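Cystalysin (PDB 1C7N) is a pyridoxal-5'-phosphate-binding protein of the class I and II aminotransferase family, with two copies in its assembly. Local coordinates at residues K54-L57 with D58-V61; L142-D146 with G147-I151; F353-E356 with G357-G361. All coordinates share one frame; numbering follows the deposited sequence.

Contact 1: K54-L57 with D58-V61; sequences KKYL and DETV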
loop_
_atom_site.group_PDB
_atom_site.type_symbol
_atom_site.label_atom_id
_atom_site.label_comp_id
_atom_site.label_asym_id
_atom_site.label_seq_id
_atom_site.Cartn_x
_atom_site.Cartn_y
_atom_site.Cartn_z
ATOM N N LYS A 54 -1.860 20.017 -0.861
ATOM C CA LYS A 54 -2.593 20.729 -1.896
ATOM C C LYS A 54 -1.612 21.400 -2.864
ATOM O O LYS A 54 -1.819 21.391 -4.081
ATOM C CB LYS A 54 -3.522 21.758 -1.252
ATOM C CG LYS A 54 -4.692 21.117 -0.509
ATOM C CD LYS A 54 -5.302 22.049 0.529
ATOM C CE LYS A 54 -5.848 23.319 -0.084
ATOM N NZ LYS A 54 -6.468 24.200 0.946
ATOM N N LYS A 55 -0.546 21.977 -2.324
ATOM C CA LYS A 55 0.470 22.618 -3.155
ATOM C C LYS A 55 1.097 21.566 -4.070
ATOM O O LYS A 55 1.296 21.803 -5.264
ATOM C CB LYS A 55 1.561 23.240 -2.280
ATOM C CG LYS A 55 2.796 23.704 -3.057
ATOM C CD LYS A 55 3.848 24.295 -2.131
ATOM C CE LYS A 55 5.096 24.710 -2.903
ATOM N NZ LYS A 55 6.167 25.181 -1.976
ATOM N N TYR A 56 1.396 20.398 -3.502
ATOM C CA TYR A 56 2.007 19.310 -4.256
ATOM C C TYR A 56 1.079 18.799 -5.357
ATOM O O TYR A 56 1.526 18.496 -6.464
ATOM C CB TYR A 56 2.368 18.153 -3.321
ATOM C CG TYR A 56 3.320 17.139 -3.917
ATOM C CD1 TYR A 56 3.034 15.775 -3.869
ATOM C CD2 TYR A 56 4.526 17.538 -4.496
ATOM C CE1 TYR A 56 3.924 14.832 -4.375
ATOM C CE2 TYR A 56 5.423 16.601 -5.008
ATOM C CZ TYR A 56 5.116 15.251 -4.941
ATOM O OH TYR A 56 6.006 14.315 -5.414
ATOM N N LEU A 57 -0.211 18.697 -5.049
ATOM C CA LEU A 57 -1.182 18.220 -6.025
ATOM C C LEU A 57 -1.209 19.118 -7.259
ATOM O O LEU A 57 -1.505 18.657 -8.361
ATOM C CB LEU A 57 -2.579 18.139 -5.398
ATOM C CG LEU A 57 -2.812 16.930 -4.481
ATOM C CD1 LEU A 57 -4.146 17.069 -3.750
ATOM C CD2 LEU A 57 -2.795 15.660 -5.312
ATOM N N ASP A 58 -0.889 20.395 -7.074
ATOM C CA ASP A 58 -0.874 21.337 -8.188
ATOM C C ASP A 58 0.397 21.239 -9.030
ATOM O O ASP A 58 0.433 21.743 -10.150
ATOM C CB ASP A 58 -1.011 22.784 -7.690
ATOM C CG ASP A 58 -2.432 23.143 -7.298
ATOM O OD1 ASP A 58 -3.374 22.633 -7.936
ATOM O OD2 ASP A 58 -2.611 23.956 -6.362
ATOM N N GLU A 59 1.431 20.591 -8.497
ATOM C CA GLU A 59 2.709 20.468 -9.198
ATOM C C GLU A 59 3.005 19.103 -9.819
ATOM O O GLU A 59 3.444 19.009 -10.969
ATOM C CB GLU A 59 3.881 20.769 -8.247
ATOM C CG GLU A 59 3.720 21.946 -7.295
ATOM C CD GLU A 59 4.899 22.073 -6.327
ATOM O OE1 GLU A 59 5.295 21.051 -5.723
ATOM O OE2 GLU A 59 5.429 23.195 -6.161
ATOM N N THR A 60 2.761 18.053 -9.041
ATOM C CA THR A 60 3.082 16.683 -9.424
ATOM C C THR A 60 2.164 15.889 -10.357
ATOM O O THR A 60 1.051 16.296 -10.680
ATOM C CB THR A 60 3.292 15.834 -8.149
ATOM O OG1 THR A 60 4.063 14.668 -8.458
ATOM C CG2 THR A 60 1.944 15.403 -7.578
ATOM N N VAL A 61 2.687 14.739 -10.776
ATOM C CA VAL A 61 2.000 13.780 -11.634
ATOM C C VAL A 61 1.868 12.561 -10.720
ATOM O O VAL A 61 2.854 12.098 -10.147
ATOM C CB VAL A 61 2.855 13.418 -12.874
ATOM C CG1 VAL A 61 2.186 12.309 -13.665
ATOM C CG2 VAL A 61 3.046 14.651 -13.762
HETATM O O HOH W 1 -0.721 18.761 -10.867
#
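The C-terminal end of helix 47-59 at the subunit interface is where Tyr-56 meets Thr-60 and Lys-55 meets Glu-59. Tyr-56 O takes two backbone bonds as the helix runs out. The one from Thr-60 N is 2.9 Å long and straight at hydrogen, and it lies nearly along the C=O axis. The other comes from Glu-59 N, which stands well above the carbonyl plane. Two residues earlier, Asp-58 N bonds to Lys-54 O at 3.3 Å. It also makes a weak bond to Lys-55 O.

With chi1 at -165°, the Tyr-56 ring swings to the carbonyl side of its CA, where Thr-60 covers one face. Thr-60 CB sits over that face, 3.9 Å from the Tyr-56 ring centroid and displaced toward the rim, in a CH-pi contact. At the ring edge, Glu-59 OE1 lies 3.8 Å from Tyr-56 CD2, with the carboxylate turned 68° from the ring. The other carboxylate oxygen turns to Lys-55. Glu-59 OE2 is 3.6 Å from Lys-55 CE but 4.7 Å from Lys-55 NZ, so the opposite charges are near without touching.

Tyr-56 also packs on Thr-275, Leu-276 and Lys-279 of helix 275-287. Lys-54 and Asp-58 form reciprocal salt bridges with Asp-58 and Lys-54 of the second subunit, and Leu-57 packs on Leu-57 of that subunit. Where the helix ends, one water donates to two carbonyls, Leu-57 O at 2.6 Å and Thr-60 O at 3.0 Å.

Contact 2: L142-D146 with G147-I151; sequences LLEKD and GYYTI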
loop_
_atom_site.group_PDB
_atom_site.type_symbol
_atom_site.label_atom_id
_atom_site.label_comp_id
_atom_site.label_asym_id
_atom_site.label_seq_id
_atom_site.Cartn_x
_atom_site.Cartn_y
_atom_site.Cartn_z
ATOM N N LEU A 142 4.283 -8.997 31.165
ATOM C CA LEU A 142 4.810 -7.871 31.924
ATOM C C LEU A 142 4.435 -8.029 33.392
ATOM O O LEU A 142 3.382 -8.585 33.723
ATOM C CB LEU A 142 4.223 -6.557 31.406
ATOM C CG LEU A 142 4.734 -5.985 30.083
ATOM C CD1 LEU A 142 3.764 -4.935 29.577
ATOM C CD2 LEU A 142 6.125 -5.394 30.285
ATOM N N LEU A 143 5.306 -7.551 34.271
ATOM C CA LEU A 143 5.044 -7.609 35.701
ATOM C C LEU A 143 4.345 -6.299 36.035
ATOM O O LEU A 143 4.748 -5.237 35.556
ATOM C CB LEU A 143 6.354 -7.723 36.479
ATOM C CG LEU A 143 7.205 -8.964 36.192
ATOM C CD1 LEU A 143 8.501 -8.884 36.984
ATOM C CD2 LEU A 143 6.431 -10.221 36.555
ATOM N N GLU A 144 3.294 -6.365 36.839
ATOM C CA GLU A 144 2.563 -5.154 37.186
ATOM C C GLU A 144 2.415 -4.963 38.687
ATOM O O GLU A 144 2.045 -5.891 39.407
ATOM C CB GLU A 144 1.180 -5.172 36.527
ATOM C CG GLU A 144 0.345 -3.926 36.808
ATOM C CD GLU A 144 -0.649 -4.110 37.946
ATOM O OE1 GLU A 144 -0.959 -3.111 38.631
ATOM O OE2 GLU A 144 -1.134 -5.243 38.146
ATOM N N LYS A 145 2.711 -3.750 39.143
ATOM C CA LYS A 145 2.602 -3.399 40.554
ATOM C C LYS A 145 1.989 -2.009 40.669
ATOM O O LYS A 145 2.604 -1.016 40.280
ATOM C CB LYS A 145 3.977 -3.406 41.224
ATOM C CG LYS A 145 3.921 -3.284 42.746
ATOM C CD LYS A 145 3.253 -4.508 43.368
ATOM C CE LYS A 145 3.264 -4.458 44.891
ATOM N NZ LYS A 145 2.422 -3.360 45.443
ATOM N N ASP A 146 0.772 -1.953 41.201
ATOM C CA ASP A 146 0.049 -0.697 41.372
ATOM C C ASP A 146 0.035 0.131 40.092
ATOM O O ASP A 146 0.261 1.340 40.118
ATOM C CB ASP A 146 0.652 0.127 42.518
ATOM C CG ASP A 146 0.555 -0.579 43.860
ATOM O OD1 ASP A 146 1.527 -1.256 44.254
ATOM O OD2 ASP A 146 -0.499 -0.464 44.519
ATOM N N GLY A 147 -0.226 -0.536 38.971
ATOM C CA GLY A 147 -0.284 0.154 37.695
ATOM C C GLY A 147 1.025 0.328 36.949
ATOM O O GLY A 147 1.005 0.690 35.773
ATOM N N TYR A 148 2.161 0.084 37.598
ATOM C CA TYR A 148 3.436 0.244 36.902
ATOM C C TYR A 148 3.908 -1.068 36.291
ATOM O O TYR A 148 4.020 -2.084 36.984
ATOM C CB TYR A 148 4.521 0.784 37.834
ATOM C CG TYR A 148 5.641 1.442 37.066
ATOM C CD1 TYR A 148 5.434 2.661 36.419
ATOM C CD2 TYR A 148 6.885 0.826 36.928
ATOM C CE1 TYR A 148 6.430 3.252 35.651
ATOM C CE2 TYR A 148 7.894 1.411 36.156
ATOM C CZ TYR A 148 7.654 2.622 35.521
ATOM O OH TYR A 148 8.618 3.210 34.738
ATOM N N TYR A 149 4.194 -1.032 34.991
ATOM C CA TYR A 149 4.638 -2.212 34.259
ATOM C C TYR A 149 6.146 -2.302 34.033
ATOM O O TYR A 149 6.782 -1.336 33.618
ATOM C CB TYR A 149 3.920 -2.285 32.905
ATOM C CG TYR A 149 2.468 -2.686 33.008
ATOM C CD1 TYR A 149 1.474 -1.745 33.287
ATOM C CD2 TYR A 149 2.089 -4.020 32.855
ATOM C CE1 TYR A 149 0.136 -2.128 33.409
ATOM C CE2 TYR A 149 0.761 -4.412 32.979
ATOM C CZ TYR A 149 -0.210 -3.466 33.254
ATOM O OH TYR A 149 -1.517 -3.865 33.367
ATOM N N THR A 150 6.702 -3.481 34.298
ATOM C CA THR A 150 8.131 -3.731 34.131
ATOM C C THR A 150 8.385 -5.080 33.455
ATOM O O THR A 150 7.508 -5.944 33.421
ATOM C CB THR A 150 8.861 -3.712 35.492
ATOM O OG1 THR A 150 8.187 -4.591 36.405
ATOM C CG2 THR A 150 8.887 -2.297 36.063
ATOM N N ILE A 151 9.595 -5.249 32.932
ATOM C CA ILE A 151 9.999 -6.467 32.230
ATOM C C ILE A 151 10.393 -7.616 33.159
ATOM O O ILE A 151 11.062 -7.404 34.167
ATOM C CB ILE A 151 11.205 -6.180 31.308
ATOM C CG1 ILE A 151 10.863 -5.056 30.325
ATOM C CG2 ILE A 151 11.615 -7.441 30.573
ATOM C CD1 ILE A 151 9.758 -5.390 29.365
#
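Glu-144 has CG anti to the backbone N (chi1 -179°) and a bend at chi2 (-97°), which lays its chain over the Tyr-149 ring and brings its carboxylate to Gly-147 in the turn of a beta hairpin. Glu-144 CG stands over one ring face, 3.9 Å from the Tyr-149 ring centroid, in a CH-pi contact. Glu-144 OE1 then accepts from Gly-147 N at 2.7 Å through its anti lone pair. The carboxylate thus ties the strand to the type I' turn from Lys-145 to Tyr-148.

Leu-143 and Lys-145 are in hydrogen-bonded pairs with Thr-150 and Tyr-148. Glu-144 and Tyr-149 form the non-hydrogen-bonded pair between them. Gly-147 has a positive phi (87°), as the third residue of a type I' turn does.

Leu-142 CB meets the edge of the Tyr-149 ring, 3.6 Å from Tyr-149 CD2. The tyrosine hydroxyl is hydrogen-bonded to Trp-329 NE1, and the two rings also meet. Tyr-148 OH is hydrogen-bonded to Glu-323 OE2. At the turn, Lys-145 NZ forms a salt bridge of 2.6 Å with Asp-146 OD1, meeting it on the syn side. At the base of the hairpin, Leu-142 CD2 packs 3.7 Å from Ile-151 CD1.

Contact 3: F353-E356 with G357-G361; sequences FFDE and GYIFG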
loop_
_atom_site.group_PDB
_atom_site.type_symbol
_atom_site.label_atom_id
_atom_site.label_comp_id
_atom_site.label_asym_id
_atom_site.label_seq_id
_atom_site.Cartn_x
_atom_site.Cartn_y
_atom_site.Cartn_z
ATOM N N PHE A 353 -16.634 4.368 23.961
ATOM C CA PHE A 353 -15.983 3.307 23.213
ATOM C C PHE A 353 -14.475 3.280 23.343
ATOM O O PHE A 353 -13.760 3.994 22.647
ATOM C CB PHE A 353 -16.395 3.400 21.743
ATOM C CG PHE A 353 -17.874 3.285 21.542
ATOM C CD1 PHE A 353 -18.713 4.348 21.850
ATOM C CD2 PHE A 353 -18.436 2.089 21.106
ATOM C CE1 PHE A 353 -20.097 4.223 21.732
ATOM C CE2 PHE A 353 -19.808 1.952 20.986
ATOM C CZ PHE A 353 -20.644 3.017 21.298
ATOM N N PHE A 354 -14.007 2.451 24.267
ATOM C CA PHE A 354 -12.583 2.293 24.520
ATOM C C PHE A 354 -12.101 1.142 23.662
ATOM O O PHE A 354 -12.850 0.569 22.870
ATOM C CB PHE A 354 -12.320 1.886 25.978
ATOM C CG PHE A 354 -12.739 2.903 27.009
ATOM C CD1 PHE A 354 -12.297 4.219 26.940
ATOM C CD2 PHE A 354 -13.497 2.507 28.113
ATOM C CE1 PHE A 354 -12.595 5.129 27.957
ATOM C CE2 PHE A 354 -13.799 3.408 29.138
ATOM C CZ PHE A 354 -13.346 4.720 29.061
ATOM N N ASP A 355 -10.826 0.823 23.805
ATOM C CA ASP A 355 -10.291 -0.342 23.144
ATOM C C ASP A 355 -10.228 -1.223 24.386
ATOM O O ASP A 355 -9.363 -1.042 25.246
ATOM C CB ASP A 355 -8.915 -0.062 22.552
ATOM C CG ASP A 355 -8.924 -0.134 21.033
ATOM O OD1 ASP A 355 -9.922 0.322 20.433
ATOM O OD2 ASP A 355 -7.947 -0.639 20.438
ATOM N N GLU A 356 -11.192 -2.133 24.509
ATOM C CA GLU A 356 -11.277 -3.004 25.677
ATOM C C GLU A 356 -9.942 -3.658 25.983
ATOM O O GLU A 356 -9.304 -4.241 25.108
ATOM C CB GLU A 356 -12.375 -4.055 25.481
ATOM C CG GLU A 356 -13.756 -3.449 25.210
ATOM C CD GLU A 356 -14.337 -2.697 26.402
ATOM O OE1 GLU A 356 -15.031 -1.684 26.185
ATOM O OE2 GLU A 356 -14.117 -3.118 27.555
ATOM N N GLY A 357 -9.530 -3.552 27.244
ATOM C CA GLY A 357 -8.254 -4.095 27.670
ATOM C C GLY A 357 -7.937 -5.520 27.278
ATOM O O GLY A 357 -6.802 -5.816 26.899
ATOM N N TYR A 358 -8.928 -6.404 27.342
ATOM C CA TYR A 358 -8.700 -7.814 27.033
ATOM C C TYR A 358 -8.217 -8.132 25.621
ATOM O O TYR A 358 -7.615 -9.185 25.397
ATOM C CB TYR A 358 -9.960 -8.636 27.349
ATOM C CG TYR A 358 -11.075 -8.551 26.327
ATOM C CD1 TYR A 358 -11.165 -9.478 25.290
ATOM C CD2 TYR A 358 -12.051 -7.558 26.407
ATOM C CE1 TYR A 358 -12.201 -9.424 24.360
ATOM C CE2 TYR A 358 -13.092 -7.490 25.480
ATOM C CZ TYR A 358 -13.161 -8.430 24.460
ATOM O OH TYR A 358 -14.194 -8.398 23.553
ATOM N N ILE A 359 -8.460 -7.239 24.667
ATOM C CA ILE A 359 -8.029 -7.513 23.300
ATOM C C ILE A 359 -6.510 -7.486 23.157
ATOM O O ILE A 359 -5.970 -7.954 22.153
ATOM C CB ILE A 359 -8.651 -6.519 22.290
ATOM C CG1 ILE A 359 -8.017 -5.133 22.438
ATOM C CG2 ILE A 359 -10.152 -6.448 22.506
ATOM C CD1 ILE A 359 -8.537 -4.116 21.432
ATOM N N PHE A 360 -5.825 -6.956 24.169
ATOM C CA PHE A 360 -4.367 -6.878 24.153
ATOM C C PHE A 360 -3.712 -8.063 24.852
ATOM O O PHE A 360 -2.496 -8.106 25.000
ATOM C CB PHE A 360 -3.899 -5.582 24.818
ATOM C CG PHE A 360 -4.402 -4.349 24.140
ATOM C CD1 PHE A 360 -5.537 -3.692 24.605
ATOM C CD2 PHE A 360 -3.771 -3.875 22.993
ATOM C CE1 PHE A 360 -6.041 -2.583 23.935
ATOM C CE2 PHE A 360 -4.266 -2.770 22.315
ATOM C CZ PHE A 360 -5.403 -2.121 22.783
ATOM N N GLY A 361 -4.529 -9.019 25.278
ATOM C CA GLY A 361 -4.012 -10.187 25.969
ATOM C C GLY A 361 -4.741 -10.340 27.286
ATOM O O GLY A 361 -5.379 -9.399 27.758
#
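From Glu-356 the chain turns out of edge strand 355-356 into the 3-10 segment 357-360, where Ile-359 N bonds to Glu-356 O at 3.1 Å. Two more bonds of the same i to i+3 spacing follow, from Phe-360 N to Gly-357 O and from Gly-361 N to Tyr-358 O.

Ile-359 packs closely against the Glu-356 carbonyl, and the Phe-360 ring also approaches it. The isoleucine CG1 lies between its own backbone N and carbonyl carbon (chi1 72°), which sets Ile-359 CG1 3.1 Å from Glu-356 O. Beyond it, Ile-359 CD1 comes to 3.7 Å from Asp-355 OD2, the two side chains crossing at about a right angle. The isoleucine also separates two rings. Its CG2 lies over the centre of a Tyr-358 face, and its CG1 lies over a Phe-360 face nearer the rim.

Glu-356 CB packs 3.5 Å from Tyr-358 CE2. The tyrosine hydroxyl is hydrogen-bonded to Glu-343 of helix 339-350. Asp-355 OD2 makes a salt bridge to Arg-369 NH2 on the neighbouring strand 367-371. That ion pair should favour a charged aspartate in this buried place. The Phe-360 ring packs on Pro-176 and Arg-369, and its CZ atom is 3.8 Å from Asp-355 OD2.

In the fold
The three contacts follow one another along the chain, and none touches another. Contact 1 lies on the opposite side of the chain's centre from the other two, its centre about 49 Å from that of contact 2 and about 40 Å from that of contact 3. It belongs to the subunit interface, whereas contacts 2 and 3 touch no other chain. Those two are neighbours, with centres about 17 Å and nearest atoms about 8 Å apart. Contact 3 is the nearer to pyridoxal-5'-phosphate: the Phe-360 side chain is about 7 Å from the ligand, against about 12 Å for Leu-142 of contact 2. Pro-176, against which contact 3 packs, follows the pocket residue Asn-175 in the chain.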